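Local coordinates for pesticidal crystal protein Cry2Aa (Bacillus thuringiensis serovar kurstaki, PDB 1I5P) that kills dipteran and lepidopteran larvae by binding midgut epithelial cells and promoting their colloid-osmotic lysis, at residues A[103-117]-A[160-173]. Sequence-based numbering, arbitrary orientation.
Sequences QRLNTDTLARVNAEL and RLPQFQIQGYQLLL
E116 and R160 join the segments by a salt bridge: R160 NH1 lies 2.8 Å from E116 OE1, with an N-H...O angle of 162°. The oxygen sits in the guanidinium plane but is met from above its carboxylate. E116 OE2 turns its anti lone pair to R112 NE at 2.8 Å, so one carboxylate links two arginines. Bent at chi2 (53°), R112 lays its guanidinium over the Q163 amide, nearly parallel (13°) and offset, with Q163 OE1 toward the rim of one face. R112 NH1 is 3.2 Å from Q163 OE1, at an angle too poor for a hydrogen bond.

F164 meets V113, L117 and E116 CB obliquely, F164 CE2 lying 3.9 Å from L117 CD2. L173 CD2 touches V113 CG2 and is 3.8 Å from L105 CD1. L105 CD2 comes within 3.4 Å of Y169 CB and CG. The Y169 hydroxyl touches the N106 amide without a hydrogen bond; N106 OD1 caps helix 107-135, accepting bonds from T109 N (2.8 Å) and T109 OG1 from opposite faces. Far from E116, a water accepts from Q103 NE2 and L172 N.

Y169 ends a type II turn closed by Y169 N to I166 O (2.9 Å). In the N-terminal helical bundle, the lead-in and first turns of helix 107-135 face the connection after helix 145-160 and the start of helix 170-193; L117 and L172 also touch helix 88-101, L171 helix 202-232.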
loop_
_atom_site.group_PDB
_atom_site.type_symbol
_atom_site.label_atom_id
_atom_site.label_comp_id
_atom_site.label_asym_id
_atom_site.label_seq_id
_atom_site.Cartn_x
_atom_site.Cartn_y
_atom_site.Cartn_z
ATOM N N GLN A 103 16.639 0.357 -18.408
ATOM C CA GLN A 103 16.230 -0.407 -19.582
ATOM C C GLN A 103 15.646 0.576 -20.586
ATOM O O GLN A 103 15.008 1.557 -20.212
ATOM C CB GLN A 103 15.160 -1.455 -19.239
ATOM C CG GLN A 103 15.561 -2.503 -18.203
ATOM C CD GLN A 103 14.515 -3.604 -18.041
ATOM O OE1 GLN A 103 14.473 -4.291 -17.017
ATOM N NE2 GLN A 103 13.674 -3.784 -19.060
ATOM N N ARG A 104 15.864 0.308 -21.863
ATOM C CA ARG A 104 15.356 1.178 -22.909
ATOM C C ARG A 104 14.634 0.393 -23.988
ATOM O O ARG A 104 14.997 -0.741 -24.292
ATOM C CB ARG A 104 16.503 1.967 -23.540
ATOM C CG ARG A 104 16.960 3.159 -22.721
ATOM C CD ARG A 104 16.840 4.424 -23.554
ATOM N NE ARG A 104 15.496 4.545 -24.111
ATOM C CZ ARG A 104 15.230 4.916 -25.360
ATOM N NH1 ARG A 104 16.219 5.209 -26.194
ATOM N NH2 ARG A 104 13.972 4.984 -25.777
ATOM N N LEU A 105 13.599 0.998 -24.556
ATOM C CA LEU A 105 12.851 0.356 -25.627
ATOM C C LEU A 105 13.676 0.532 -26.889
ATOM O O LEU A 105 14.482 1.460 -26.971
ATOM C CB LEU A 105 11.510 1.055 -25.843
ATOM C CG LEU A 105 10.437 1.004 -24.760
ATOM C CD1 LEU A 105 9.235 1.827 -25.215
ATOM C CD2 LEU A 105 10.035 -0.437 -24.503
ATOM N N ASN A 106 13.496 -0.344 -27.871
ATOM C CA ASN A 106 14.231 -0.155 -29.109
ATOM C C ASN A 106 13.479 0.946 -29.852
ATOM O O ASN A 106 12.372 1.326 -29.455
ATOM C CB ASN A 106 14.279 -1.442 -29.936
ATOM C CG ASN A 106 12.911 -1.930 -30.345
ATOM O OD1 ASN A 106 11.892 -1.318 -30.024
ATOM N ND2 ASN A 106 12.879 -3.045 -31.065
ATOM N N THR A 107 14.070 1.459 -30.923
ATOM C CA THR A 107 13.457 2.541 -31.680
ATOM C C THR A 107 12.071 2.222 -32.247
ATOM O O THR A 107 11.200 3.090 -32.275
ATOM C CB THR A 107 14.384 2.989 -32.829
ATOM O OG1 THR A 107 14.029 4.315 -33.239
ATOM C CG2 THR A 107 14.260 2.045 -34.015
ATOM N N ASP A 108 11.865 0.986 -32.695
ATOM C CA ASP A 108 10.577 0.582 -33.264
ATOM C C ASP A 108 9.439 0.598 -32.243
ATOM O O ASP A 108 8.367 1.131 -32.513
ATOM C CB ASP A 108 10.680 -0.818 -33.881
ATOM C CG ASP A 108 11.403 -0.820 -35.220
ATOM O OD1 ASP A 108 11.676 -1.922 -35.744
ATOM O OD2 ASP A 108 11.692 0.277 -35.749
ATOM N N THR A 109 9.669 0.004 -31.080
ATOM C CA THR A 109 8.640 -0.032 -30.053
ATOM C C THR A 109 8.353 1.381 -29.557
ATOM O O THR A 109 7.198 1.747 -29.349
ATOM C CB THR A 109 9.064 -0.915 -28.867
ATOM O OG1 THR A 109 9.435 -2.210 -29.354
ATOM C CG2 THR A 109 7.912 -1.069 -27.878
ATOM N N LEU A 110 9.406 2.171 -29.375
ATOM C CA LEU A 110 9.247 3.545 -28.917
ATOM C C LEU A 110 8.265 4.274 -29.824
ATOM O O LEU A 110 7.291 4.870 -29.362
ATOM C CB LEU A 110 10.589 4.275 -28.947
ATOM C CG LEU A 110 10.543 5.768 -28.609
ATOM C CD1 LEU A 110 10.039 5.969 -27.190
ATOM C CD2 LEU A 110 11.931 6.360 -28.759
ATOM N N ALA A 111 8.527 4.218 -31.124
ATOM C CA ALA A 111 7.673 4.874 -32.100
ATOM C C ALA A 111 6.233 4.375 -32.006
ATOM O O ALA A 111 5.301 5.167 -31.966
ATOM C CB ALA A 111 8.219 4.646 -33.505
ATOM N N ARG A 112 6.047 3.060 -31.963
ATOM C CA ARG A 112 4.700 2.503 -31.883
ATOM C C ARG A 112 3.983 2.900 -30.597
ATOM O O ARG A 112 2.806 3.265 -30.619
ATOM C CB ARG A 112 4.738 0.976 -31.997
ATOM C CG ARG A 112 3.351 0.338 -32.020
ATOM C CD ARG A 112 2.478 0.983 -33.094
ATOM N NE ARG A 112 1.146 0.388 -33.167
ATOM C CZ ARG A 112 0.897 -0.844 -33.600
ATOM N NH1 ARG A 112 1.891 -1.625 -34.005
ATOM N NH2 ARG A 112 -0.351 -1.297 -33.630
ATOM N N VAL A 113 4.692 2.815 -29.475
ATOM C CA VAL A 113 4.121 3.186 -28.186
ATOM C C VAL A 113 3.634 4.628 -28.259
ATOM O O VAL A 113 2.508 4.934 -27.863
ATOM C CB VAL A 113 5.166 3.057 -27.053
ATOM C CG1 VAL A 113 4.752 3.903 -25.852
ATOM C CG2 VAL A 113 5.307 1.598 -26.646
ATOM N N ASN A 114 4.482 5.512 -28.771
ATOM C CA ASN A 114 4.120 6.923 -28.895
ATOM C C ASN A 114 2.891 7.150 -29.766
ATOM O O ASN A 114 2.080 8.025 -29.479
ATOM C CB ASN A 114 5.283 7.723 -29.463
ATOM C CG ASN A 114 6.252 8.170 -28.402
ATOM O OD1 ASN A 114 5.853 8.549 -27.306
ATOM N ND2 ASN A 114 7.538 8.152 -28.730
ATOM N N ALA A 115 2.758 6.365 -30.830
ATOM C CA ALA A 115 1.607 6.493 -31.717
ATOM C C ALA A 115 0.363 6.008 -30.981
ATOM O O ALA A 115 -0.724 6.576 -31.124
ATOM C CB ALA A 115 1.829 5.674 -32.997
ATOM N N GLU A 116 0.534 4.957 -30.187
ATOM C CA GLU A 116 -0.566 4.399 -29.418
ATOM C C GLU A 116 -1.016 5.349 -28.314
ATOM O O GLU A 116 -2.196 5.381 -27.972
ATOM C CB GLU A 116 -0.167 3.052 -28.812
ATOM C CG GLU A 116 0.003 1.935 -29.823
ATOM C CD GLU A 116 -1.234 1.736 -30.683
ATOM O OE1 GLU A 116 -2.336 2.135 -30.247
ATOM O OE2 GLU A 116 -1.107 1.171 -31.791
ATOM N N LEU A 117 -0.085 6.116 -27.751
ATOM C CA LEU A 117 -0.449 7.065 -26.698
ATOM C C LEU A 117 -1.316 8.156 -27.301
ATOM O O LEU A 117 -2.290 8.608 -26.693
ATOM C CB LEU A 117 0.795 7.694 -26.059
ATOM C CG LEU A 117 1.620 6.832 -25.089
ATOM C CD1 LEU A 117 2.795 7.642 -24.576
ATOM C CD2 LEU A 117 0.753 6.368 -23.928
ATOM N N ARG A 160 -5.434 -1.318 -28.855
ATOM C CA ARG A 160 -4.292 -0.566 -28.362
ATOM C C ARG A 160 -3.539 -1.124 -27.153
ATOM O O ARG A 160 -2.312 -1.119 -27.141
ATOM C CB ARG A 160 -4.716 0.876 -28.087
ATOM C CG ARG A 160 -5.292 1.581 -29.310
ATOM C CD ARG A 160 -5.240 3.086 -29.148
ATOM N NE ARG A 160 -5.921 3.791 -30.233
ATOM C CZ ARG A 160 -5.387 4.061 -31.421
ATOM N NH1 ARG A 160 -4.147 3.692 -31.702
ATOM N NH2 ARG A 160 -6.097 4.713 -32.328
ATOM N N LEU A 161 -4.257 -1.606 -26.145
ATOM C CA LEU A 161 -3.600 -2.121 -24.942
ATOM C C LEU A 161 -2.439 -3.093 -25.192
ATOM O O LEU A 161 -1.374 -2.958 -24.583
ATOM C CB LEU A 161 -4.627 -2.773 -24.005
ATOM C CG LEU A 161 -5.744 -1.927 -23.356
ATOM C CD1 LEU A 161 -5.700 -2.131 -21.855
ATOM C CD2 LEU A 161 -5.603 -0.441 -23.690
ATOM N N PRO A 162 -2.625 -4.078 -26.088
ATOM C CA PRO A 162 -1.557 -5.039 -26.368
ATOM C C PRO A 162 -0.233 -4.394 -26.729
ATOM O O PRO A 162 0.831 -4.964 -26.488
ATOM C CB PRO A 162 -2.145 -5.874 -27.502
ATOM C CG PRO A 162 -3.600 -5.904 -27.139
ATOM C CD PRO A 162 -3.845 -4.440 -26.830
ATOM N N GLN A 163 -0.286 -3.195 -27.291
ATOM C CA GLN A 163 0.938 -2.510 -27.674
ATOM C C GLN A 163 1.763 -2.053 -26.482
ATOM O O GLN A 163 2.872 -1.553 -26.647
ATOM C CB GLN A 163 0.606 -1.325 -28.571
ATOM C CG GLN A 163 -0.003 -1.757 -29.889
ATOM C CD GLN A 163 0.828 -2.831 -30.573
ATOM O OE1 GLN A 163 1.988 -2.607 -30.924
ATOM N NE2 GLN A 163 0.236 -4.007 -30.763
ATOM N N PHE A 164 1.223 -2.212 -25.278
ATOM C CA PHE A 164 1.961 -1.832 -24.082
ATOM C C PHE A 164 2.392 -3.100 -23.365
ATOM O O PHE A 164 2.769 -3.067 -22.194
ATOM C CB PHE A 164 1.103 -0.967 -23.150
ATOM C CG PHE A 164 0.674 0.333 -23.766
ATOM C CD1 PHE A 164 -0.607 0.482 -24.276
ATOM C CD2 PHE A 164 1.569 1.390 -23.886
ATOM C CE1 PHE A 164 -0.997 1.665 -24.899
ATOM C CE2 PHE A 164 1.192 2.582 -24.511
ATOM C CZ PHE A 164 -0.095 2.714 -25.019
ATOM N N GLN A 165 2.341 -4.218 -24.085
ATOM C CA GLN A 165 2.722 -5.510 -23.528
ATOM C C GLN A 165 3.725 -6.224 -24.430
ATOM O O GLN A 165 3.800 -7.451 -24.446
ATOM C CB GLN A 165 1.486 -6.385 -23.349
ATOM C CG GLN A 165 0.354 -5.727 -22.579
ATOM C CD GLN A 165 -0.843 -6.648 -22.455
ATOM O OE1 GLN A 165 -1.082 -7.240 -21.402
ATOM N NE2 GLN A 165 -1.595 -6.784 -23.538
ATOM N N ILE A 166 4.499 -5.443 -25.172
ATOM C CA ILE A 166 5.494 -5.974 -26.096
ATOM C C ILE A 166 6.526 -6.872 -25.425
ATOM O O ILE A 166 7.214 -6.462 -24.478
ATOM C CB ILE A 166 6.237 -4.827 -26.822
ATOM C CG1 ILE A 166 5.218 -3.885 -27.474
ATOM C CG2 ILE A 166 7.185 -5.398 -27.876
ATOM C CD1 ILE A 166 4.296 -4.564 -28.466
ATOM N N GLN A 167 6.627 -8.101 -25.926
ATOM C CA GLN A 167 7.576 -9.066 -25.399
ATOM C C GLN A 167 8.960 -8.435 -25.462
ATOM O O GLN A 167 9.313 -7.793 -26.453
ATOM C CB GLN A 167 7.540 -10.350 -26.230
ATOM C CG GLN A 167 7.296 -11.597 -25.399
ATOM C CD GLN A 167 6.105 -12.402 -25.897
ATOM O OE1 GLN A 167 6.267 -13.424 -26.567
ATOM N NE2 GLN A 167 4.901 -11.938 -25.575
ATOM N N GLY A 168 9.738 -8.620 -24.402
ATOM C CA GLY A 168 11.065 -8.041 -24.347
ATOM C C GLY A 168 11.070 -6.766 -23.520
ATOM O O GLY A 168 12.099 -6.374 -22.969
ATOM N N TYR A 169 9.916 -6.114 -23.419
ATOM C CA TYR A 169 9.823 -4.879 -22.649
ATOM C C TYR A 169 8.585 -4.840 -21.770
ATOM O O TYR A 169 8.106 -3.762 -21.430
ATOM C CB TYR A 169 9.779 -3.679 -23.586
ATOM C CG TYR A 169 10.743 -3.754 -24.738
ATOM C CD1 TYR A 169 10.338 -4.258 -25.973
ATOM C CD2 TYR A 169 12.058 -3.316 -24.602
ATOM C CE1 TYR A 169 11.220 -4.318 -27.047
ATOM C CE2 TYR A 169 12.951 -3.377 -25.672
ATOM C CZ TYR A 169 12.522 -3.876 -26.889
ATOM O OH TYR A 169 13.386 -3.933 -27.956
ATOM N N GLN A 170 8.072 -6.005 -21.393
ATOM C CA GLN A 170 6.860 -6.044 -20.580
ATOM C C GLN A 170 6.973 -5.320 -19.244
ATOM O O GLN A 170 6.052 -4.604 -18.859
ATOM C CB GLN A 170 6.413 -7.490 -20.358
ATOM C CG GLN A 170 6.262 -8.284 -21.651
ATOM C CD GLN A 170 5.359 -9.487 -21.500
ATOM O OE1 GLN A 170 5.501 -10.271 -20.561
ATOM N NE2 GLN A 170 4.418 -9.642 -22.429
ATOM N N LEU A 171 8.089 -5.487 -18.540
ATOM C CA LEU A 171 8.248 -4.814 -17.251
ATOM C C LEU A 171 8.428 -3.314 -17.441
ATOM O O LEU A 171 7.878 -2.509 -16.692
ATOM C CB LEU A 171 9.453 -5.362 -16.482
ATOM C CG LEU A 171 9.641 -4.764 -15.079
ATOM C CD1 LEU A 171 8.568 -5.334 -14.133
ATOM C CD2 LEU A 171 11.030 -5.094 -14.554
ATOM N N LEU A 172 9.209 -2.944 -18.449
ATOM C CA LEU A 172 9.461 -1.539 -18.730
ATOM C C LEU A 172 8.189 -0.786 -19.105
ATOM O O LEU A 172 8.032 0.389 -18.773
ATOM C CB LEU A 172 10.491 -1.416 -19.857
ATOM C CG LEU A 172 10.880 0.005 -20.272
ATOM C CD1 LEU A 172 11.122 0.855 -19.032
ATOM C CD2 LEU A 172 12.130 -0.045 -21.149
ATOM N N LEU A 173 7.284 -1.474 -19.791
ATOM C CA LEU A 173 6.030 -0.884 -20.229
ATOM C C LEU A 173 4.891 -1.085 -19.232
ATOM O O LEU A 173 3.810 -0.525 -19.399
ATOM C CB LEU A 173 5.627 -1.488 -21.576
ATOM C CG LEU A 173 6.565 -1.215 -22.756
ATOM C CD1 LEU A 173 6.195 -2.104 -23.935
ATOM C CD2 LEU A 173 6.464 0.255 -23.145
HETATM O O HOH W 1 11.209 -4.897 -19.596
#